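Local coordinates for conserved hypothetical secreted protein (PDB 4RNZ) that is a cell-shape determinant of the M23 metallopeptidase family that probably cleaves peptidoglycan with a zinc ion, at residues L9-F14 / E34-I39; L66-Y71 / Y77-I82. All blocks are in the same frame, centred on the assembly; numbering follows the deposited sequence.

Contact 1 (L9-F14 / E34-I39); sequences LTLLGF and ELSAEI. With ZN (zinc ion), chain B.
Leu11, in the first turn of helix 11-17, faces Ser36 of segment 34-39, their CA atoms 6.7 Å apart and no direct hydrogen bond joining the two backbones. The meeting belongs to the helical layer that packs on the five-stranded antiparallel sheet of the N-terminal region. With CG of Leu11 anti to the backbone N (chi1 172°) the branch leads toward Ser36, and CD2 comes to 3.6 Å from Ser36 CB. A serine suits this place because it is small enough to let the leucine branch close in, while its OG turns back to Lys33 O within its own helix. Ile39, three residues on, brings its terminal CD1 to 4.1 Å from Leu11 CB. A water bridges the backbones: Leu11 N donates to it and it donates to Ser36 O at 2.7 Å. Thr10 is the N-cap of helix 11-17, its OG1 accepting from Gly13 N at 2.9 Å. Two residues before Ser36, the extended side chain of Glu34 joins His219, Asp223 and His301 around the zinc ion; His266 holds its OE1, and OE2 binds the metal at 2.0 Å.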
loop_
_atom_site.group_PDB
_atom_site.type_symbol
_atom_site.label_atom_id
_atom_site.label_comp_id
_atom_site.label_asym_id
_atom_site.label_seq_id
_atom_site.Cartn_x
_atom_site.Cartn_y
_atom_site.Cartn_z
ATOM N N LEU A 9 1.342 0.018 20.262
ATOM C CA LEU A 9 0.002 0.166 20.831
ATOM C C LEU A 9 -1.153 -0.150 19.867
ATOM O O LEU A 9 -1.012 -0.038 18.660
ATOM C CB LEU A 9 -0.152 1.566 21.386
ATOM C CG LEU A 9 0.795 1.920 22.535
ATOM C CD1 LEU A 9 0.493 3.323 23.039
ATOM C CD2 LEU A 9 0.713 0.891 23.662
ATOM N N THR A 10 -2.275 -0.605 20.408
ATOM C CA THR A 10 -3.540 -0.601 19.695
ATOM C C THR A 10 -4.235 0.744 19.980
ATOM O O THR A 10 -3.771 1.512 20.808
ATOM C CB THR A 10 -4.461 -1.712 20.201
ATOM O OG1 THR A 10 -4.553 -1.612 21.636
ATOM C CG2 THR A 10 -3.919 -3.082 19.808
ATOM N N LEU A 11 -5.342 1.021 19.299
ATOM C CA LEU A 11 -6.102 2.225 19.606
ATOM C C LEU A 11 -6.478 2.164 21.097
ATOM O O LEU A 11 -6.256 3.085 21.853
ATOM C CB LEU A 11 -7.326 2.336 18.697
ATOM C CG LEU A 11 -8.309 3.449 19.037
ATOM C CD1 LEU A 11 -7.617 4.820 19.045
ATOM C CD2 LEU A 11 -9.490 3.428 18.089
ATOM N N LEU A 12 -6.983 1.021 21.528
ATOM C CA LEU A 12 -7.447 0.863 22.903
ATOM C C LEU A 12 -6.310 1.083 23.904
ATOM O O LEU A 12 -6.451 1.816 24.902
ATOM C CB LEU A 12 -8.064 -0.525 23.031
ATOM C CG LEU A 12 -9.033 -0.913 24.117
ATOM C CD1 LEU A 12 -10.136 0.117 24.304
ATOM C CD2 LEU A 12 -9.590 -2.285 23.725
ATOM N N GLY A 13 -5.163 0.483 23.618
ATOM C CA GLY A 13 -3.990 0.701 24.430
ATOM C C GLY A 13 -3.608 2.161 24.453
ATOM O O GLY A 13 -3.192 2.658 25.478
ATOM N N PHE A 14 -3.751 2.868 23.323
ATOM C CA PHE A 14 -3.438 4.293 23.302
ATOM C C PHE A 14 -4.427 5.080 24.184
ATOM O O PHE A 14 -4.045 6.017 24.901
ATOM C CB PHE A 14 -3.438 4.803 21.847
ATOM C CG PHE A 14 -3.110 6.254 21.704
ATOM C CD1 PHE A 14 -1.788 6.687 21.685
ATOM C CD2 PHE A 14 -4.121 7.192 21.567
ATOM C CE1 PHE A 14 -1.498 8.031 21.549
ATOM C CE2 PHE A 14 -3.830 8.537 21.429
ATOM C CZ PHE A 14 -2.527 8.964 21.427
ATOM N N GLU A 34 -13.150 -2.177 12.753
ATOM C CA GLU A 34 -12.275 -2.759 11.730
ATOM C C GLU A 34 -11.306 -1.683 11.202
ATOM O O GLU A 34 -10.109 -1.906 11.056
ATOM C CB GLU A 34 -13.080 -3.328 10.558
ATOM C CG GLU A 34 -13.726 -4.683 10.809
ATOM C CD GLU A 34 -14.115 -5.411 9.509
ATOM O OE1 GLU A 34 -14.257 -6.646 9.550
ATOM O OE2 GLU A 34 -14.278 -4.764 8.448
ATOM N N LEU A 35 -11.847 -0.506 10.956
ATOM C CA LEU A 35 -11.076 0.629 10.446
ATOM C C LEU A 35 -9.922 0.958 11.420
ATOM O O LEU A 35 -8.748 1.100 11.016
ATOM C CB LEU A 35 -12.038 1.808 10.251
ATOM C CG LEU A 35 -12.091 2.676 9.010
ATOM C CD1 LEU A 35 -11.986 1.888 7.711
ATOM C CD2 LEU A 35 -13.375 3.493 9.054
ATOM N N SER A 36 -10.252 0.989 12.713
ATOM C CA SER A 36 -9.298 1.291 13.758
ATOM C C SER A 36 -8.216 0.255 13.950
ATOM O O SER A 36 -7.200 0.558 14.536
ATOM C CB SER A 36 -10.026 1.486 15.090
ATOM O OG SER A 36 -10.390 0.239 15.670
ATOM N N ALA A 37 -8.418 -0.968 13.472
ATOM C CA ALA A 37 -7.410 -2.015 13.615
ATOM C C ALA A 37 -6.229 -1.849 12.660
ATOM O O ALA A 37 -5.266 -2.594 12.759
ATOM C CB ALA A 37 -8.047 -3.396 13.408
ATOM N N GLU A 38 -6.292 -0.899 11.737
ATOM C CA GLU A 38 -5.220 -0.762 10.738
ATOM C C GLU A 38 -4.200 0.341 11.012
ATOM O O GLU A 38 -3.560 0.845 10.088
ATOM C CB GLU A 38 -5.809 -0.604 9.326
ATOM C CG GLU A 38 -6.187 -1.928 8.668
ATOM C CD GLU A 38 -5.021 -2.942 8.560
ATOM O OE1 GLU A 38 -5.262 -4.167 8.682
ATOM O OE2 GLU A 38 -3.858 -2.539 8.339
ATOM N N ILE A 39 -4.006 0.683 12.278
ATOM C CA ILE A 39 -2.936 1.589 12.652
ATOM C C ILE A 39 -1.649 0.781 12.556
ATOM O O ILE A 39 -1.454 -0.177 13.298
ATOM C CB ILE A 39 -3.092 2.119 14.090
ATOM C CG1 ILE A 39 -4.412 2.875 14.269
ATOM C CG2 ILE A 39 -1.925 3.025 14.443
ATOM C CD1 ILE A 39 -4.680 3.232 15.715
HETATM ZN ZN ZN B . -14.371 -5.731 6.706
HETATM O O HOH W 1 -5.868 -0.398 16.715
#

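Contact 2 (L66-Y71 / Y77-I82); sequences LQIHIY and YFLDFI
Ile68 meets Phe81 and Ile70 meets Leu79 as non-hydrogen-bonded pairs, and this face of the two strands is the tightly packed one. Ile68 lies beside Phe81, both pointing the same way, with CG1 3.6 Å from ring atom CE1. The CG2 branch of Ile68 reaches over to Leu79 CG instead, while Leu79 CD1 packs against Ile70 CG1. Branched aliphatic residues suit the place, since each can touch two neighbours at once; Leu11 and Leu15 pack on Ile70, Leu11 also on Leu79, and Leu35 on Phe81. The strands form an antiparallel beta hairpin, their axes 4.6 Å apart, in which Gln67-Ile82, His69-Asp80 and Tyr71-Phe78 each exchange two backbone hydrogen bonds. Strand 76-83 is the outermost of its sheet within the chain. The other face, carrying those three pairs, is more polar, and apart from the buried Gln67 its residues are partly exposed. Tyr71 swings its ring across the neighbouring strand, CG lying between backbone N and carbonyl carbon (chi1 54°). Phe78 CB then sits over one ring face, 3.9 Å from the centroid, a CH-pi contact; the two rings are nearly parallel but slid apart, with little overlap. Further along, Ile82 lays CG1 against Gln67 CG at 3.5 Å and brings CD1 to 3.7 Å from His69 CB. The polar ends of Gln67 and His69 turn to Arg146 and Gln57. Tyrosine supplies both a broad face and a donor here: Tyr71 OH gives its hydrogen to Asp80 OD2 at 2.7 Å, on the syn side and 33° out of the carboxylate plane.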
loop_
_atom_site.group_PDB
_atom_site.type_symbol
_atom_site.label_atom_id
_atom_site.label_comp_id
_atom_site.label_asym_id
_atom_site.label_seq_id
_atom_site.Cartn_x
_atom_site.Cartn_y
_atom_site.Cartn_z
ATOM N N LEU A 66 -6.760 8.541 5.074
ATOM C CA LEU A 66 -7.709 8.573 6.187
ATOM C C LEU A 66 -6.982 8.482 7.523
ATOM O O LEU A 66 -5.995 7.729 7.681
ATOM C CB LEU A 66 -8.698 7.409 6.082
ATOM C CG LEU A 66 -9.936 7.502 6.966
ATOM C CD1 LEU A 66 -10.894 8.568 6.454
ATOM C CD2 LEU A 66 -10.636 6.142 7.015
ATOM N N GLN A 67 -7.478 9.240 8.497
ATOM C CA GLN A 67 -6.878 9.263 9.826
ATOM C C GLN A 67 -7.918 9.323 10.926
ATOM O O GLN A 67 -9.017 9.810 10.745
ATOM C CB GLN A 67 -5.900 10.450 9.995
ATOM C CG GLN A 67 -6.517 11.841 9.959
ATOM C CD GLN A 67 -5.483 12.968 9.793
ATOM O OE1 GLN A 67 -4.371 12.904 10.308
ATOM N NE2 GLN A 67 -5.865 14.006 9.072
ATOM N N ILE A 68 -7.535 8.826 12.091
ATOM C CA ILE A 68 -8.355 8.970 13.271
ATOM C C ILE A 68 -8.051 10.334 13.865
ATOM O O ILE A 68 -6.889 10.654 14.095
ATOM C CB ILE A 68 -7.974 7.917 14.317
ATOM C CG1 ILE A 68 -8.454 6.545 13.855
ATOM C CG2 ILE A 68 -8.547 8.256 15.697
ATOM C CD1 ILE A 68 -7.875 5.417 14.688
ATOM N N HIS A 69 -9.094 11.108 14.126
ATOM C CA HIS A 69 -8.975 12.339 14.894
ATOM C C HIS A 69 -9.653 12.173 16.252
ATOM O O HIS A 69 -10.880 12.018 16.323
ATOM C CB HIS A 69 -9.634 13.482 14.121
ATOM C CG HIS A 69 -9.514 14.824 14.785
ATOM N ND1 HIS A 69 -10.424 15.849 14.571
ATOM C CD2 HIS A 69 -8.601 15.307 15.661
ATOM C CE1 HIS A 69 -10.080 16.896 15.301
ATOM N NE2 HIS A 69 -8.965 16.603 15.951
ATOM N N ILE A 70 -8.855 12.202 17.316
ATOM C CA ILE A 70 -9.358 12.184 18.683
ATOM C C ILE A 70 -9.218 13.576 19.244
ATOM O O ILE A 70 -8.146 14.192 19.133
ATOM C CB ILE A 70 -8.560 11.233 19.593
ATOM C CG1 ILE A 70 -8.847 9.778 19.194
ATOM C CG2 ILE A 70 -8.897 11.460 21.062
ATOM C CD1 ILE A 70 -7.791 8.802 19.649
ATOM N N TYR A 71 -10.298 14.092 19.825
ATOM C CA TYR A 71 -10.219 15.439 20.404
ATOM C C TYR A 71 -11.146 15.552 21.595
ATOM O O TYR A 71 -12.206 14.908 21.643
ATOM C CB TYR A 71 -10.539 16.531 19.387
ATOM C CG TYR A 71 -11.857 16.339 18.699
ATOM C CD1 TYR A 71 -11.963 15.475 17.619
ATOM C CD2 TYR A 71 -13.014 16.996 19.131
ATOM C CE1 TYR A 71 -13.166 15.280 16.980
ATOM C CE2 TYR A 71 -14.220 16.798 18.488
ATOM C CZ TYR A 71 -14.282 15.937 17.415
ATOM O OH TYR A 71 -15.456 15.702 16.762
ATOM N N TYR A 77 -14.440 13.310 25.166
ATOM C CA TYR A 77 -13.581 12.997 24.042
ATOM C C TYR A 77 -14.449 12.503 22.926
ATOM O O TYR A 77 -15.528 11.936 23.147
ATOM C CB TYR A 77 -12.546 11.938 24.418
ATOM C CG TYR A 77 -11.365 12.485 25.182
ATOM C CD1 TYR A 77 -10.240 12.961 24.518
ATOM C CD2 TYR A 77 -11.359 12.509 26.570
ATOM C CE1 TYR A 77 -9.144 13.440 25.216
ATOM C CE2 TYR A 77 -10.278 12.986 27.272
ATOM C CZ TYR A 77 -9.169 13.453 26.598
ATOM O OH TYR A 77 -8.093 13.921 27.318
ATOM N N PHE A 78 -13.981 12.741 21.706
ATOM C CA PHE A 78 -14.691 12.330 20.515
ATOM C C PHE A 78 -13.716 11.658 19.561
ATOM O O PHE A 78 -12.544 11.909 19.640
ATOM C CB PHE A 78 -15.294 13.563 19.871
ATOM C CG PHE A 78 -16.412 14.159 20.678
ATOM C CD1 PHE A 78 -16.150 15.072 21.693
ATOM C CD2 PHE A 78 -17.711 13.757 20.464
ATOM C CE1 PHE A 78 -17.188 15.592 22.447
ATOM C CE2 PHE A 78 -18.757 14.274 21.231
ATOM C CZ PHE A 78 -18.488 15.194 22.208
ATOM N N LEU A 79 -14.211 10.838 18.643
ATOM C CA LEU A 79 -13.342 10.191 17.681
ATOM C C LEU A 79 -13.987 10.242 16.333
ATOM O O LEU A 79 -15.103 9.742 16.159
ATOM C CB LEU A 79 -13.093 8.757 18.133
ATOM C CG LEU A 79 -11.965 8.007 17.449
ATOM C CD1 LEU A 79 -11.403 6.955 18.392
ATOM C CD2 LEU A 79 -12.448 7.425 16.126
ATOM N N ASP A 80 -13.307 10.884 15.385
ATOM C CA ASP A 80 -13.782 10.952 14.014
ATOM C C ASP A 80 -12.754 10.278 13.119
ATOM O O ASP A 80 -11.579 10.241 13.448
ATOM C CB ASP A 80 -13.962 12.403 13.515
ATOM C CG ASP A 80 -15.021 13.166 14.274
ATOM O OD1 ASP A 80 -16.016 12.557 14.681
ATOM O OD2 ASP A 80 -14.860 14.391 14.452
ATOM N N PHE A 81 -13.222 9.795 11.979
ATOM C CA PHE A 81 -12.351 9.312 10.913
ATOM C C PHE A 81 -12.401 10.396 9.866
ATOM O O PHE A 81 -13.469 10.689 9.350
ATOM C CB PHE A 81 -12.861 7.990 10.395
ATOM C CG PHE A 81 -12.706 6.871 11.383
ATOM C CD1 PHE A 81 -11.527 6.134 11.444
ATOM C CD2 PHE A 81 -13.727 6.565 12.268
ATOM C CE1 PHE A 81 -11.364 5.108 12.376
ATOM C CE2 PHE A 81 -13.578 5.540 13.191
ATOM C CZ PHE A 81 -12.395 4.814 13.250
ATOM N N ILE A 82 -11.261 11.022 9.579
ATOM C CA ILE A 82 -11.249 12.182 8.696
ATOM C C ILE A 82 -10.197 12.072 7.603
ATOM O O ILE A 82 -9.246 11.309 7.753
ATOM C CB ILE A 82 -11.020 13.480 9.506
ATOM C CG1 ILE A 82 -9.644 13.488 10.146
ATOM C CG2 ILE A 82 -12.099 13.637 10.568
ATOM C CD1 ILE A 82 -9.262 14.834 10.743
#

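Overall arrangement
Contact 1 and contact 2, with centres 12 Å apart, belong to the helical layer and to the sheet of the N-terminal region, and they meet through apolar side chains. Leu11 touches both strands of contact 2: CD1 lies 4.0 Å from Ile70 CD1, and CD2 equally far from Leu79 CD1. Ile39 CD1 rests on Ile68 CD1, and Leu35 CB lies 4.0 Å from Phe81 CE1. Since Leu35 directly follows Glu34, the sheet backs the helix that carries this zinc ligand. The side chain of Phe81 is about 9 Å from that of Glu34, and the side chain of Leu66 is about 12 Å from the zinc ion. A glutamate from the N-terminal region occupying a coordination position on the zinc of the peptidase domain is consistent with a self-inhibited, latent enzyme.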